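Local coordinates for hypothetical protein, GDSL-like Lipase/Acylhydrolase family protein (Bacteroides uniformis, PDB 4M8K), which probably hydrolyses ester or other acyl substrates, as a member of the GDSL-like lipase/acylhydrolase family, at residues D183-C186 with R187-I191; P206-Q209 with G210-I214; K59-T63 with W64-F68; V37-A40 with A41-C44. All coordinates share one frame; numbering follows the deposited sequence. Where two conformers were deposited one is given.

Overall arrangement
From the N terminus, the first contact met is contact 4, a turn in the long loop between strand 22-27 and helix 64-71. Contact 3 follows, where that loop ends and helix 64-71 starts. Much later, contact 1 finishes helix 176-189 just before strand 192-195, an outermost strand of the five-stranded parallel sheet, and contact 2 starts helix 208-222. All four are local, and they run in series without nesting or crossing. Contacts 2 and 3 meet, their centres about 9 Å apart, because Met211 and Ile214 pack on Trp64; the starts of two helices are thereby joined. Contacts 1 and 3 lie on opposite sides of the chain's centre.

Contact 1 of 4, residues D183-C186 with R187-I191; sequences DEIC and RHYGI
Glu184 and Arg187, one helical turn apart, run side by side and are joined by a two-pronged salt bridge. Followed outward, Arg187 begins with CB over the last turn, 3.5 Å from Asp183 O. With CG anti to the backbone N (chi1 180°) and bends at chi2 and chi3, the chain curls back toward Glu184, and CD passes 4.1 Å from Glu184 OE1. NE then donates to Glu184 OE1 at 3.2 Å, almost straight, and NH2 to Glu184 OE2 at 3.0 Å. Both oxygens lie near the guanidinium plane at its edge, yet the nitrogens reach them from above the carboxylate plane, and the two planes are 40° apart. Gripping both oxygens side-on probably limits how far either group can turn. On another side of the helix, Ile185 CG2 meets the edge of the Tyr189 ring, 3.8 Å from CD2, and both side chains pack against helix 146-160. The chain leaves the helix at Gly190, which has positive phi: Gly190 N bonds to Arg187 O, and Ile191 N reaches back to Cys186 O at 2.9 Å. This is a Schellman motif, here closing the helix of a beta-alpha-beta unit ahead of strand 192-195.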
loop_
_atom_site.group_PDB
_atom_site.type_symbol
_atom_site.label_atom_id
_atom_site.label_comp_id
_atom_site.label_asym_id
_atom_site.label_seq_id
_atom_site.Cartn_x
_atom_site.Cartn_y
_atom_site.Cartn_z
ATOM N N ASP A 183 4.883 -12.472 1.738
ATOM C CA ASP A 183 4.434 -13.483 0.787
ATOM C C ASP A 183 3.791 -14.639 1.526
ATOM O O ASP A 183 2.751 -15.133 1.126
ATOM C CB ASP A 183 5.579 -13.969 -0.086
ATOM C CG ASP A 183 5.081 -14.638 -1.350
ATOM O OD1 ASP A 183 4.301 -14.071 -2.095
ATOM O OD2 ASP A 183 5.442 -15.752 -1.608
ATOM N N GLU A 184 4.425 -15.059 2.605
ATOM C CA GLU A 184 3.894 -16.135 3.452
ATOM C C GLU A 184 2.526 -15.777 4.078
ATOM O O GLU A 184 1.590 -16.581 4.121
ATOM C CB GLU A 184 4.886 -16.452 4.569
ATOM C CG GLU A 184 4.330 -17.374 5.656
ATOM C CD GLU A 184 3.915 -18.748 5.138
ATOM O OE1 GLU A 184 4.107 -19.070 3.943
ATOM O OE2 GLU A 184 3.399 -19.548 5.934
ATOM N N ILE A 185 2.431 -14.567 4.605
ATOM C CA ILE A 185 1.198 -14.111 5.228
ATOM C C ILE A 185 0.086 -13.892 4.193
ATOM O O ILE A 185 -1.069 -14.296 4.470
ATOM C CB ILE A 185 1.440 -12.828 6.110
ATOM C CG1 ILE A 185 2.401 -13.154 7.246
ATOM C CG2 ILE A 185 0.141 -12.319 6.697
ATOM C CD1 ILE A 185 2.978 -11.956 7.952
ATOM N N CYS A 186 0.386 -13.295 3.022
ATOM C CA CYS A 186 -0.564 -13.266 1.923
ATOM C C CYS A 186 -1.073 -14.660 1.577
ATOM O O CYS A 186 -2.282 -14.869 1.417
ATOM C CB CYS A 186 0.049 -12.684 0.681
ATOM S SG CYS A 186 0.248 -10.872 0.803
ATOM N N ARG A 187 -0.171 -15.615 1.489
ATOM C CA ARG A 187 -0.587 -17.026 1.214
ATOM C C ARG A 187 -1.517 -17.577 2.325
ATOM O O ARG A 187 -2.549 -18.224 2.037
ATOM C CB ARG A 187 0.642 -17.912 0.996
ATOM C CG ARG A 187 0.288 -19.406 0.707
ATOM C CD ARG A 187 1.170 -20.475 1.405
ATOM N NE ARG A 187 1.303 -20.268 2.865
ATOM C CZ ARG A 187 0.405 -20.638 3.780
ATOM N NH1 ARG A 187 -0.695 -21.275 3.427
ATOM N NH2 ARG A 187 0.610 -20.390 5.073
ATOM N N HIS A 188 -1.189 -17.305 3.585
ATOM C CA HIS A 188 -2.063 -17.735 4.672
ATOM C C HIS A 188 -3.489 -17.229 4.448
ATOM O O HIS A 188 -4.417 -17.963 4.540
ATOM C CB HIS A 188 -1.549 -17.236 6.026
ATOM C CG HIS A 188 -2.409 -17.651 7.195
ATOM N ND1 HIS A 188 -2.213 -18.837 7.889
ATOM C CD2 HIS A 188 -3.483 -17.056 7.776
ATOM C CE1 HIS A 188 -3.130 -18.960 8.837
ATOM N NE2 HIS A 188 -3.922 -17.901 8.784
ATOM N N TYR A 189 -3.629 -15.935 4.161
ATOM C CA TYR A 189 -4.936 -15.308 4.050
ATOM C C TYR A 189 -5.564 -15.396 2.643
ATOM O O TYR A 189 -6.689 -14.925 2.444
ATOM C CB TYR A 189 -4.855 -13.863 4.558
ATOM C CG TYR A 189 -4.724 -13.791 6.092
ATOM C CD1 TYR A 189 -5.819 -14.009 6.923
ATOM C CD2 TYR A 189 -3.494 -13.568 6.680
ATOM C CE1 TYR A 189 -5.685 -13.925 8.303
ATOM C CE2 TYR A 189 -3.343 -13.523 8.047
ATOM C CZ TYR A 189 -4.444 -13.676 8.855
ATOM O OH TYR A 189 -4.233 -13.642 10.224
ATOM N N GLY A 190 -4.895 -16.070 1.708
ATOM C CA GLY A 190 -5.448 -16.255 0.361
ATOM C C GLY A 190 -5.531 -14.928 -0.379
ATOM O O GLY A 190 -6.452 -14.710 -1.132
ATOM N N ILE A 191 -4.628 -14.011 -0.074
ATOM C CA ILE A 191 -4.545 -12.743 -0.763
ATOM C C ILE A 191 -3.424 -12.770 -1.809
ATOM O O ILE A 191 -2.246 -13.094 -1.473
ATOM C CB ILE A 191 -4.211 -11.616 0.228
ATOM C CG1 ILE A 191 -5.313 -11.387 1.264
ATOM C CG2 ILE A 191 -3.876 -10.314 -0.516
ATOM C CD1 ILE A 191 -6.682 -11.209 0.690
#

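Contact 2 of 4, residues P206-Q209 with G210-I214; sequences PSVQ and GMQSI
Ser207 OG takes the N-H of Gly210 at 3.0 Å in an almost straight bond, the capping bond of an N-cap serine. The hydroxyl lies between the backbone N and the carbonyl carbon (chi1 65°), which points it at the amides of the first turn, and Ser207 O meanwhile receives Met211 N at 2.8 Å. Beneath this polar start, the Pro206 ring packs on two side chains of the helix. Its CB touches the selenium of Met211, a selenomethionine, at 3.8 Å, and its CG meets Ile214 CD1 at 3.6 Å, the two side chains crossing at about a right angle. Gly210 sits close against the same proline, and a beta carbon built onto it would crowd Pro206 CB. One turn on, Gln209 O accepts Ser213 N at 3.0 Å and also a water that bridges to Ser213 OG. The second shell steadies the cap: Asp200 OD2 bonds to Ser207 OG and so probably limits how the hydroxyl can turn, Asp56 OD1 takes Val208 N, and Pro206 O is held by Tyr46 OH and Asn55 ND2. The contact thus leads from short strand 205-206, paired with strand 201-202, into helix 208-222, whose Met211 and Ile214 rest on Trp64 of helix 64-71 while Gln212 touches Arg67.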
loop_
_atom_site.group_PDB
_atom_site.type_symbol
_atom_site.label_atom_id
_atom_site.label_comp_id
_atom_site.label_asym_id
_atom_site.label_seq_id
_atom_site.Cartn_x
_atom_site.Cartn_y
_atom_site.Cartn_z
ATOM N N PRO A 206 9.591 5.651 -6.719
ATOM C CA PRO A 206 9.526 5.454 -8.183
ATOM C C PRO A 206 9.559 6.748 -8.983
ATOM O O PRO A 206 9.038 7.796 -8.546
ATOM C CB PRO A 206 8.205 4.733 -8.378
ATOM C CG PRO A 206 7.969 4.004 -7.085
ATOM C CD PRO A 206 8.491 4.969 -6.026
ATOM N N SER A 207 10.244 6.646 -10.119
ATOM C CA SER A 207 10.339 7.643 -11.146
ATOM C C SER A 207 9.125 7.516 -12.028
ATOM O O SER A 207 8.290 6.630 -11.835
ATOM C CB SER A 207 11.612 7.400 -11.989
ATOM O OG SER A 207 11.526 6.167 -12.693
ATOM N N VAL A 208 9.044 8.369 -13.022
ATOM C CA VAL A 208 7.962 8.310 -13.975
ATOM C C VAL A 208 7.950 6.940 -14.626
ATOM O O VAL A 208 6.913 6.299 -14.701
ATOM C CB VAL A 208 8.099 9.403 -15.031
ATOM C CG1 VAL A 208 7.171 9.128 -16.245
ATOM C CG2 VAL A 208 7.750 10.747 -14.432
ATOM N N GLN A 209 9.130 6.494 -15.068
ATOM C CA GLN A 209 9.282 5.127 -15.579
ATOM C C GLN A 209 8.876 4.022 -14.569
ATOM O O GLN A 209 8.157 3.055 -14.911
ATOM C CB GLN A 209 10.735 4.914 -16.025
ATOM C CG GLN A 209 11.019 3.487 -16.450
ATOM C CD GLN A 209 12.470 3.247 -16.820
ATOM O OE1 GLN A 209 13.346 4.114 -16.653
ATOM N NE2 GLN A 209 12.740 2.042 -17.281
ATOM N N GLY A 210 9.375 4.127 -13.344
ATOM C CA GLY A 210 9.025 3.183 -12.298
ATOM C C GLY A 210 7.517 3.113 -12.044
ATOM O O GLY A 210 6.960 2.010 -11.867
HETATM N N MSE A 211 6.859 4.263 -12.048
HETATM C CA MSE A 211 5.404 4.315 -11.851
HETATM C C MSE A 211 4.672 3.571 -12.951
HETATM O O MSE A 211 3.671 2.879 -12.675
HETATM C CB MSE A 211 4.892 5.751 -11.825
HETATM C CG MSE A 211 5.285 6.563 -10.648
HETATM SE SE MSE A 211 4.589 5.840 -8.943
HETATM C CE MSE A 211 5.010 7.378 -7.792
ATOM N N GLN A 212 5.166 3.676 -14.190
ATOM C CA GLN A 212 4.568 2.937 -15.298
ATOM C C GLN A 212 4.703 1.455 -15.120
ATOM O O GLN A 212 3.762 0.691 -15.393
ATOM C CB GLN A 212 5.183 3.319 -16.637
ATOM C CG GLN A 212 4.956 4.777 -17.023
ATOM C CD GLN A 212 5.219 5.039 -18.504
ATOM O OE1 GLN A 212 5.576 4.136 -19.253
ATOM N NE2 GLN A 212 5.042 6.274 -18.921
ATOM N N SER A 213 5.880 1.043 -14.669
ATOM C CA SER A 213 6.135 -0.386 -14.433
ATOM C C SER A 213 5.222 -0.928 -13.350
ATOM O O SER A 213 4.726 -2.077 -13.464
ATOM C CB SER A 213 7.619 -0.611 -14.096
ATOM O OG SER A 213 8.443 -0.166 -15.168
ATOM N N ILE A 214 5.028 -0.150 -12.277
ATOM C CA ILE A 214 4.134 -0.587 -11.171
ATOM C C ILE A 214 2.703 -0.762 -11.686
ATOM O O ILE A 214 2.088 -1.814 -11.507
ATOM C CB ILE A 214 4.126 0.353 -9.956
ATOM C CG1 ILE A 214 5.508 0.385 -9.296
ATOM C CG2 ILE A 214 3.051 -0.095 -8.972
ATOM C CD1 ILE A 214 5.664 1.491 -8.249
HETATM O O HOH W 1 8.353 1.831 -17.471
#

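Contact 3 of 4, residues K59-T63 with W64-F68; sequences KVEET and WWYRF
Val60 O, which lies against Tyr66 CB, is gripped twice by Thr63: OG1 donates to it at 2.8 Å in the carbonyl plane, and Thr63 N reaches it at 3.1 Å. That hydroxyl is also the N-cap acceptor for Tyr66 N, a weak bond at 3.4 Å, while Arg67 N bonds to Thr63 O. Having OG1 between the backbone N and the carbonyl carbon (chi1 66°) lets it serve both the 3-10 turn and the helix start. It also stands over one face of the Trp65 indole, offset toward the rim, 3.3 Å from CE2. Farther along the indole, Trp65 CH2 receives Val60 CG2 at 3.7 Å, the side chains crossing at about a right angle. A serine in place of Trp65 would probably take the ring face from beneath the Thr63 hydroxyl, leave Val60 CG2 without its partner and open a gap beside Leu76 of strand 75-81. Glu61 lies alongside Tyr66, its CA making an off-centre CH-pi contact with the ring, 4.1 Å from the centroid. Arg67 curls back, and a water joins its NH1 to Glu61 O; its NE is paired with Asp215 of helix 208-222. One hydroxyl thus works as donor to the turn and, weakly, as acceptor from the helix, alongside the backbone bonds of Thr63, while one face of Trp65 lies against it and the Arg67 charge is paired across to helix 208-222.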
loop_
_atom_site.group_PDB
_atom_site.type_symbol
_atom_site.label_atom_id
_atom_site.label_comp_id
_atom_site.label_asym_id
_atom_site.label_seq_id
_atom_site.Cartn_x
_atom_site.Cartn_y
_atom_site.Cartn_z
ATOM N N LYS A 59 3.542 15.321 -11.776
ATOM C CA LYS A 59 2.108 15.398 -12.028
ATOM C C LYS A 59 1.408 14.159 -11.524
ATOM O O LYS A 59 1.930 13.055 -11.660
ATOM C CB LYS A 59 1.837 15.490 -13.529
ATOM C CG LYS A 59 2.316 16.782 -14.163
ATOM C CD LYS A 59 2.051 16.772 -15.664
ATOM C CE LYS A 59 3.171 17.395 -16.465
ATOM N NZ LYS A 59 2.655 18.022 -17.712
ATOM N N VAL A 60 0.201 14.326 -10.973
ATOM C CA VAL A 60 -0.540 13.178 -10.432
ATOM C C VAL A 60 -0.794 12.129 -11.476
ATOM O O VAL A 60 -0.936 10.957 -11.144
ATOM C CB VAL A 60 -1.864 13.626 -9.760
ATOM C CG1 VAL A 60 -2.843 14.186 -10.812
ATOM C CG2 VAL A 60 -2.493 12.498 -8.978
ATOM N N GLU A 61 -0.856 12.532 -12.748
ATOM C CA GLU A 61 -1.190 11.623 -13.870
ATOM C C GLU A 61 -0.086 10.626 -14.174
ATOM O O GLU A 61 -0.310 9.620 -14.862
ATOM C CB GLU A 61 -1.487 12.430 -15.152
ATOM C CG GLU A 61 -2.755 13.254 -15.037
ATOM C CD GLU A 61 -2.550 14.657 -14.499
ATOM O OE1 GLU A 61 -1.456 15.003 -14.002
ATOM O OE2 GLU A 61 -3.518 15.430 -14.543
ATOM N N GLU A 62 1.087 10.899 -13.629
ATOM C CA GLU A 62 2.254 10.016 -13.741
ATOM C C GLU A 62 2.285 8.969 -12.635
ATOM O O GLU A 62 3.075 8.041 -12.717
ATOM C CB GLU A 62 3.554 10.837 -13.690
ATOM C CG GLU A 62 3.782 11.746 -14.889
ATOM C CD GLU A 62 4.670 12.935 -14.607
ATOM O OE1 GLU A 62 4.942 13.265 -13.436
ATOM O OE2 GLU A 62 5.124 13.535 -15.582
ATOM N N THR A 63 1.471 9.111 -11.583
ATOM C CA THR A 63 1.496 8.139 -10.463
ATOM C C THR A 63 0.968 6.767 -10.921
ATOM O O THR A 63 0.087 6.719 -11.795
ATOM C CB THR A 63 0.691 8.616 -9.216
ATOM O OG1 THR A 63 -0.704 8.702 -9.522
ATOM C CG2 THR A 63 1.209 9.985 -8.744
ATOM N N TRP A 64 1.422 5.686 -10.281
ATOM C CA TRP A 64 1.062 4.334 -10.688
ATOM C C TRP A 64 -0.437 4.143 -10.583
ATOM O O TRP A 64 -1.035 3.482 -11.417
ATOM C CB TRP A 64 1.804 3.244 -9.880
ATOM C CG TRP A 64 1.349 3.064 -8.429
ATOM C CD1 TRP A 64 1.862 3.656 -7.347
ATOM C CD2 TRP A 64 0.292 2.232 -7.980
ATOM N NE1 TRP A 64 1.205 3.249 -6.199
ATOM C CE2 TRP A 64 0.199 2.395 -6.576
ATOM C CE3 TRP A 64 -0.638 1.399 -8.638
ATOM C CZ2 TRP A 64 -0.771 1.730 -5.801
ATOM C CZ3 TRP A 64 -1.570 0.735 -7.882
ATOM C CH2 TRP A 64 -1.663 0.933 -6.460
ATOM N N TRP A 65 -1.042 4.703 -9.523
ATOM C CA TRP A 65 -2.442 4.398 -9.166
ATOM C C TRP A 65 -3.442 5.188 -10.018
ATOM O O TRP A 65 -4.531 4.687 -10.319
ATOM C CB TRP A 65 -2.716 4.573 -7.630
ATOM C CG TRP A 65 -2.244 5.845 -7.104
ATOM C CD1 TRP A 65 -1.003 6.109 -6.662
ATOM C CD2 TRP A 65 -2.943 7.072 -7.124
ATOM N NE1 TRP A 65 -0.876 7.455 -6.389
ATOM C CE2 TRP A 65 -2.071 8.058 -6.643
ATOM C CE3 TRP A 65 -4.245 7.441 -7.484
ATOM C CZ2 TRP A 65 -2.454 9.402 -6.499
ATOM C CZ3 TRP A 65 -4.637 8.791 -7.323
ATOM C CH2 TRP A 65 -3.739 9.732 -6.819
ATOM N N TYR A 66 -3.095 6.441 -10.328
ATOM C CA TYR A 66 -3.889 7.293 -11.182
ATOM C C TYR A 66 -3.931 6.672 -12.570
ATOM O O TYR A 66 -5.001 6.564 -13.190
ATOM C CB TYR A 66 -3.319 8.699 -11.238
ATOM C CG TYR A 66 -4.189 9.631 -12.018
ATOM C CD1 TYR A 66 -4.199 9.598 -13.402
ATOM C CD2 TYR A 66 -5.027 10.542 -11.370
ATOM C CE1 TYR A 66 -5.004 10.440 -14.112
ATOM C CE2 TYR A 66 -5.838 11.399 -12.081
ATOM C CZ TYR A 66 -5.820 11.328 -13.450
ATOM O OH TYR A 66 -6.634 12.128 -14.178
ATOM N N ARG A 67 -2.769 6.212 -13.024
ATOM C CA ARG A 67 -2.634 5.508 -14.282
ATOM C C ARG A 67 -3.450 4.266 -14.263
ATOM O O ARG A 67 -4.251 4.020 -15.171
ATOM C CB ARG A 67 -1.170 5.167 -14.575
ATOM C CG ARG A 67 -0.343 6.355 -15.046
ATOM C CD ARG A 67 1.093 5.917 -15.349
ATOM N NE ARG A 67 1.181 4.833 -16.346
ATOM C CZ ARG A 67 1.307 5.031 -17.661
ATOM N NH1 ARG A 67 1.336 6.248 -18.171
ATOM N NH2 ARG A 67 1.401 4.012 -18.461
ATOM N N PHE A 68 -3.272 3.470 -13.221
ATOM C CA PHE A 68 -4.008 2.192 -13.118
ATOM C C PHE A 68 -5.519 2.426 -13.165
ATOM O O PHE A 68 -6.262 1.740 -13.883
ATOM C CB PHE A 68 -3.603 1.447 -11.870
ATOM C CG PHE A 68 -4.353 0.178 -11.628
ATOM C CD1 PHE A 68 -3.926 -1.008 -12.175
ATOM C CD2 PHE A 68 -5.445 0.173 -10.807
ATOM C CE1 PHE A 68 -4.557 -2.202 -11.893
ATOM C CE2 PHE A 68 -6.122 -1.027 -10.554
ATOM C CZ PHE A 68 -5.677 -2.209 -11.097
HETATM O O HOH W 2 1.091 8.659 -17.195
#

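Contact 4 of 4, residues V37-A40 with A41-C44; sequences VSPA and ANLC
The amide of Asn42 has Pro39 O standing over it, 3.4 Å from CG, and the pyrrolidine of Pro39 approaching at a slant on the same side, where CD lies 3.6 Å from Asn42 OD1. The nitrogen end of the amide faces strand 75-81: Asn42 ND2 bonds to Asn80 OD1 and to Ser81 O, which hold the flat group in its rotation. With CG beside the backbone N (chi1 -75°), the side chain folds back across the turn, and its CB rests 3.9 Å from Val37 CG2. The turn itself is type I, from Pro39 to Asn42, and is entered through a cis peptide bond before Pro39. Asn42 N closes it on Pro39 O at 3.0 Å. A water donates to both Ala40 O and Asn42 O, linking the two carbonyls. Beyond the turn, Val37 CG2 meets Cys44 SG at 3.6 Å. A leucine in place of Asn42 is likely to leave Asn80 OD1 and Ser81 O without their amide donor, and the turn without that polar link to the strand. Further ties come from backbone bonds of Ser38 with Asn79 and of Leu43 with Ser83. The chemistry is thus divided: one backbone bond closes the turn and a water bridges two of its carbonyls, an apolar side-chain touch joins the residues flanking it, and the ND2 of a buried asparagine, satisfied by Asn80 and Ser81 of strand 75-81, fastens it to the edge of the fold.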
loop_
_atom_site.group_PDB
_atom_site.type_symbol
_atom_site.label_atom_id
_atom_site.label_comp_id
_atom_site.label_asym_id
_atom_site.label_seq_id
_atom_site.Cartn_x
_atom_site.Cartn_y
_atom_site.Cartn_z
ATOM N N VAL A 37 -4.739 12.687 -1.432
ATOM C CA VAL A 37 -4.861 11.629 -0.401
ATOM C C VAL A 37 -5.989 11.953 0.537
ATOM O O VAL A 37 -6.340 13.112 0.708
ATOM C CB VAL A 37 -3.535 11.489 0.383
ATOM C CG1 VAL A 37 -2.455 10.964 -0.535
ATOM C CG2 VAL A 37 -3.089 12.824 0.998
ATOM N N SER A 38 -6.533 10.936 1.224
ATOM C CA SER A 38 -7.534 11.151 2.239
ATOM C C SER A 38 -7.221 10.270 3.433
ATOM O O SER A 38 -7.055 9.057 3.250
ATOM C CB SER A 38 -8.896 10.794 1.694
ATOM O OG SER A 38 -9.112 11.455 0.481
ATOM N N PRO A 39 -7.161 10.847 4.624
ATOM C CA PRO A 39 -7.320 12.270 4.985
ATOM C C PRO A 39 -6.320 13.205 4.280
ATOM O O PRO A 39 -5.185 12.844 3.991
ATOM C CB PRO A 39 -7.069 12.286 6.488
ATOM C CG PRO A 39 -7.373 10.878 6.961
ATOM C CD PRO A 39 -7.009 9.991 5.819
ATOM N N ALA A 40 -6.767 14.409 4.009
ATOM C CA ALA A 40 -5.927 15.417 3.350
ATOM C C ALA A 40 -4.654 15.706 4.128
ATOM O O ALA A 40 -3.626 16.006 3.530
ATOM C CB ALA A 40 -6.710 16.710 3.138
ATOM N N ALA A 41 -4.713 15.610 5.453
ATOM C CA ALA A 41 -3.540 15.850 6.276
ATOM C C ALA A 41 -2.455 14.741 6.230
ATOM O O ALA A 41 -1.347 14.963 6.713
ATOM C CB ALA A 41 -3.972 16.111 7.724
ATOM N N ASN A 42 -2.741 13.580 5.631
ATOM C CA ASN A 42 -1.715 12.603 5.417
ATOM C C ASN A 42 -0.479 13.202 4.738
ATOM O O ASN A 42 -0.599 13.875 3.717
ATOM C CB ASN A 42 -2.243 11.423 4.545
ATOM C CG ASN A 42 -3.160 10.492 5.303
ATOM O OD1 ASN A 42 -3.537 10.741 6.455
ATOM N ND2 ASN A 42 -3.509 9.376 4.666
ATOM N N LEU A 43 0.699 12.881 5.251
ATOM C CA LEU A 43 1.934 13.336 4.637
ATOM C C LEU A 43 2.100 12.755 3.251
ATOM O O LEU A 43 1.797 11.580 2.995
ATOM C CB LEU A 43 3.155 12.984 5.490
ATOM C CG LEU A 43 3.172 13.633 6.874
ATOM C CD1 LEU A 43 4.426 13.174 7.631
ATOM C CD2 LEU A 43 3.093 15.156 6.808
ATOM N N CYS A 44 2.584 13.596 2.355
ATOM C CA CYS A 44 2.881 13.205 0.959
ATOM C C CYS A 44 4.359 13.363 0.605
ATOM O O CYS A 44 5.051 14.164 1.200
ATOM C CB CYS A 44 2.049 14.075 0.041
ATOM S SG CYS A 44 0.269 13.730 0.126
HETATM O O HOH W 3 -0.835 16.282 2.765
#